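PDB 3MQ0: transcriptional repressor of the blcABC operon from Agrobacterium tumefaciens, which represses transcription of the blcABC operon, probably by binding DNA through an IclR-type helix-turn-helix domain. Local coordinates for residues G217-A223 against I236-R242. Residues are numbered along the deposited sequence; the frame is centred on the assembly and turned at random.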
ATOM      1  N   GLY B 217      25.799  -7.953 -34.117  1.00 29.79           N
ATOM      2  CA  GLY B 217      26.988  -7.725 -33.322  1.00 33.30           C
ATOM      3  C   GLY B 217      26.739  -7.149 -31.937  1.00 26.60           C
ATOM      4  O   GLY B 217      27.675  -6.994 -31.159  1.00 27.58           O
ATOM      5  N   MET B 218      25.489  -6.821 -31.627  1.00 17.74           N
ATOM      6  CA  MET B 218      25.156  -6.315 -30.299  1.00 15.34           C
ATOM      7  C   MET B 218      24.513  -7.412 -29.486  1.00 20.41           C
ATOM      8  O   MET B 218      23.571  -8.060 -29.940  1.00 21.37           O
ATOM      9  CB  MET B 218      24.211  -5.112 -30.365  1.00 19.20           C
ATOM     10  CG  MET B 218      23.816  -4.564 -28.987  1.00 30.45           C
ATOM     11  SD  MET B 218      22.916  -2.984 -28.978  1.00 26.74           S
ATOM     12  CE  MET B 218      21.325  -3.502 -29.595  1.00 25.29           C
ATOM     13  N   LEU B 219      25.023  -7.608 -28.277  1.00 16.64           N
ATOM     14  CA  LEU B 219      24.457  -8.569 -27.339  1.00 17.64           C
ATOM     15  C   LEU B 219      23.937  -7.830 -26.112  1.00 17.03           C
ATOM     16  O   LEU B 219      24.640  -6.978 -25.575  1.00 19.61           O
ATOM     17  CB  LEU B 219      25.553  -9.557 -26.939  1.00 17.43           C
ATOM     18  CG  LEU B 219      25.346 -10.290 -25.623  1.00 31.18           C
ATOM     19  CD1 LEU B 219      24.418 -11.431 -25.887  1.00 29.33           C
ATOM     20  CD2 LEU B 219      26.689 -10.784 -25.095  1.00 39.05           C
ATOM     21  N   CYS B 220      22.702  -8.115 -25.690  1.00  9.38           N
ATOM     22  CA  CYS B 220      22.163  -7.536 -24.469  1.00  8.38           C
ATOM     23  C   CYS B 220      21.759  -8.620 -23.472  1.00 12.75           C
ATOM     24  O   CYS B 220      21.353  -9.723 -23.853  1.00 15.74           O
ATOM     25  CB  CYS B 220      20.947  -6.645 -24.748  1.00 12.29           C
ATOM     26  SG  CYS B 220      21.224  -5.464 -26.093  1.00 19.90           S
ATOM     27  N   ILE B 221      21.866  -8.285 -22.193  1.00 10.56           N
ATOM     28  CA  ILE B 221      21.480  -9.181 -21.114  1.00  8.49           C
ATOM     29  C   ILE B 221      20.483  -8.427 -20.247  1.00 14.00           C
ATOM     30  O   ILE B 221      20.764  -7.288 -19.849  1.00 16.23           O
ATOM     31  CB  ILE B 221      22.713  -9.534 -20.271  1.00 13.54           C
ATOM     32  CG1 ILE B 221      23.789 -10.119 -21.191  1.00 13.76           C
ATOM     33  CG2 ILE B 221      22.339 -10.501 -19.167  1.00 13.73           C
ATOM     34  CD1 ILE B 221      25.152 -10.250 -20.542  1.00 16.35           C
ATOM     35  N   GLY B 222      19.330  -9.040 -19.951  1.00 10.43           N
ATOM     36  CA  GLY B 222      18.262  -8.322 -19.256  1.00 11.99           C
ATOM     37  C   GLY B 222      17.819  -8.943 -17.949  1.00 12.72           C
ATOM     38  O   GLY B 222      17.977 -10.142 -17.752  1.00 13.14           O
ATOM     39  N   ALA B 223      17.270  -8.123 -17.054  1.00  9.74           N
ATOM     40  CA  ALA B 223      16.681  -8.617 -15.813  1.00 10.59           C
ATOM     41  C   ALA B 223      15.463  -7.781 -15.429  1.00 15.17           C
ATOM     42  O   ALA B 223      15.302  -6.647 -15.882  1.00 13.24           O
ATOM     43  CB  ALA B 223      17.705  -8.586 -14.682  1.00 11.39           C
ATOM     44  N   ILE B 236      15.832  -3.927 -16.852  1.00  8.43           N
ATOM     45  CA  ILE B 236      17.152  -3.340 -16.972  1.00 10.44           C
ATOM     46  C   ILE B 236      17.996  -4.247 -17.864  1.00 11.62           C
ATOM     47  O   ILE B 236      17.866  -5.481 -17.796  1.00 12.53           O
ATOM     48  CB  ILE B 236      17.812  -3.133 -15.595  1.00 12.07           C
ATOM     49  CG1 ILE B 236      19.172  -2.473 -15.742  1.00 16.01           C
ATOM     50  CG2 ILE B 236      17.983  -4.453 -14.829  1.00 13.07           C
ATOM     51  CD1 ILE B 236      19.829  -2.163 -14.380  1.00 27.87           C
ATOM     52  N   ALA B 237      18.837  -3.658 -18.708  1.00  7.46           N
ATOM     53  CA  ALA B 237      19.708  -4.485 -19.555  1.00  8.27           C
ATOM     54  C   ALA B 237      21.084  -3.872 -19.680  1.00 12.29           C
ATOM     55  O   ALA B 237      21.244  -2.663 -19.594  1.00 12.13           O
ATOM     56  CB  ALA B 237      19.089  -4.663 -20.957  1.00 14.77           C
ATOM     57  N   ILE B 238      22.076  -4.710 -19.913  1.00  9.25           N
ATOM     58  CA  ILE B 238      23.363  -4.191 -20.328  1.00 13.90           C
ATOM     59  C   ILE B 238      23.567  -4.611 -21.772  1.00 13.59           C
ATOM     60  O   ILE B 238      23.071  -5.654 -22.201  1.00 14.71           O
ATOM     61  CB  ILE B 238      24.509  -4.692 -19.439  1.00 20.27           C
ATOM     62  CG1 ILE B 238      24.583  -6.216 -19.470  1.00 19.53           C
ATOM     63  CG2 ILE B 238      24.323  -4.194 -17.997  1.00 18.48           C
ATOM     64  CD1 ILE B 238      25.605  -6.787 -18.483  1.00 29.46           C
ATOM     65  N   SER B 239      24.295  -3.809 -22.520  1.00 12.40           N
ATOM     66  CA  SER B 239      24.639  -4.049 -23.901  1.00 16.04           C
ATOM     67  C   SER B 239      26.152  -4.077 -24.105  1.00 16.71           C
ATOM     68  O   SER B 239      26.821  -3.297 -23.559  1.00 18.82           O
ATOM     69  CB  SER B 239      24.088  -2.931 -24.769  1.00 25.96           C
ATOM     70  OG  SER B 239      22.706  -2.949 -24.730  1.00 42.92           O
ATOM     71  N   LEU B 240      26.617  -4.995 -24.926  1.00 18.28           N
ATOM     72  CA  LEU B 240      28.043  -5.067 -25.224  1.00 17.61           C
ATOM     73  C   LEU B 240      28.246  -5.664 -26.602  1.00 15.06           C
ATOM     74  O   LEU B 240      27.294  -6.131 -27.235  1.00 17.62           O
ATOM     75  CB  LEU B 240      28.775  -5.911 -24.175  1.00 22.52           C
ATOM     76  CG  LEU B 240      28.211  -7.309 -23.921  1.00 23.95           C
ATOM     77  CD1 LEU B 240      29.315  -8.262 -23.519  1.00 30.68           C
ATOM     78  CD2 LEU B 240      27.134  -7.253 -22.830  1.00 27.75           C
ATOM     79  N   ILE B 241      29.490  -5.639 -27.072  1.00 18.87           N
ATOM     80  CA  ILE B 241      29.832  -6.264 -28.339  1.00 21.85           C
ATOM     81  C   ILE B 241      29.867  -7.786 -28.172  1.00 29.36           C
ATOM     82  O   ILE B 241      30.615  -8.312 -27.347  1.00 28.96           O
ATOM     83  CB  ILE B 241      31.193  -5.766 -28.844  1.00 23.21           C
ATOM     84  CG1 ILE B 241      31.135  -4.259 -29.093  1.00 28.99           C
ATOM     85  CG2 ILE B 241      31.603  -6.521 -30.105  1.00 38.10           C
ATOM     86  CD1 ILE B 241      30.100  -3.857 -30.126  1.00 37.96           C
ATOM     87  N   ARG B 242      29.059  -8.485 -28.966  1.00 28.48           N
ATOM     88  CA  ARG B 242      28.904  -9.938 -28.853  1.00 33.73           C
ATOM     89  C   ARG B 242      30.222 -10.694 -29.013  1.00 35.81           C
ATOM     90  O   ARG B 242      30.547 -11.567 -28.213  1.00 36.29           O
ATOM     91  CB  ARG B 242      27.891 -10.443 -29.885  1.00 41.06           C
ATOM     92  CG  ARG B 242      28.197 -11.828 -30.464  1.00 52.04           C
ATOM     93  CD  ARG B 242      27.610 -12.969 -29.624  1.00 55.38           C
ATOM     94  NE  ARG B 242      28.515 -13.442 -28.574  1.00 59.13           N
ATOM     95  CZ  ARG B 242      28.334 -14.568 -27.886  1.00 57.72           C
ATOM     96  NH1 ARG B 242      27.287 -15.341 -28.138  1.00 57.65           N
ATOM     97  NH2 ARG B 242      29.203 -14.926 -26.950  1.00 56.29           N
TER
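With chi1 at 53°, Leu240 holds CG over its own backbone, flanked by N and C, which brings the end of the side chain closer to Leu219. Leu219 carries its CG opposite the backbone N (chi1 158°), and its CD2 meets Leu240 CD1 at 4.0 Å. Ile238 CG1 rests 3.9 Å from Ile221 CB, and the two side chains run alongside each other. Further along, Ala223 CB touches Ile236 CG2. These residues share one face of the sheet. Helix 247-267 packs there, with Ile250 on Leu219, Leu253 on Ile221 and Ala261 on Ala223.

The two segments are the arms of an antiparallel beta hairpin in the six-stranded sheet of the GAF-fold IclR C-terminal domain. Strand 208-211 flanks 217-223, and strand 120-127 flanks 236-242. Leu219 with Leu240, Ile221 with Ile238 and Ala223 with Ile236 are hydrogen-bonded pairs, each joined by two N-H...O bonds. Between them, Cys220 faces Ser239 and Gly222 faces Ala237 in non-hydrogen-bonded pairs. The CA atoms of Gly222 and Ala237 come to 4.1 Å. On the face opposite the leucines and isoleucines, which carries Cys220, Ser239 and Ala237, Cys220 SG lies 3.2 Å from Ser239 OG.

Past the strand end, Arg242 N bonds to Gly217 O at 3.0 Å. The N-H...O bond is almost linear, but the N-H comes to the oxygen from above the carbonyl plane. Arg242 CB packs against Leu219 CB at 3.9 Å, while its guanidinium NH2 bonds to the carbonyl oxygen of Ala245.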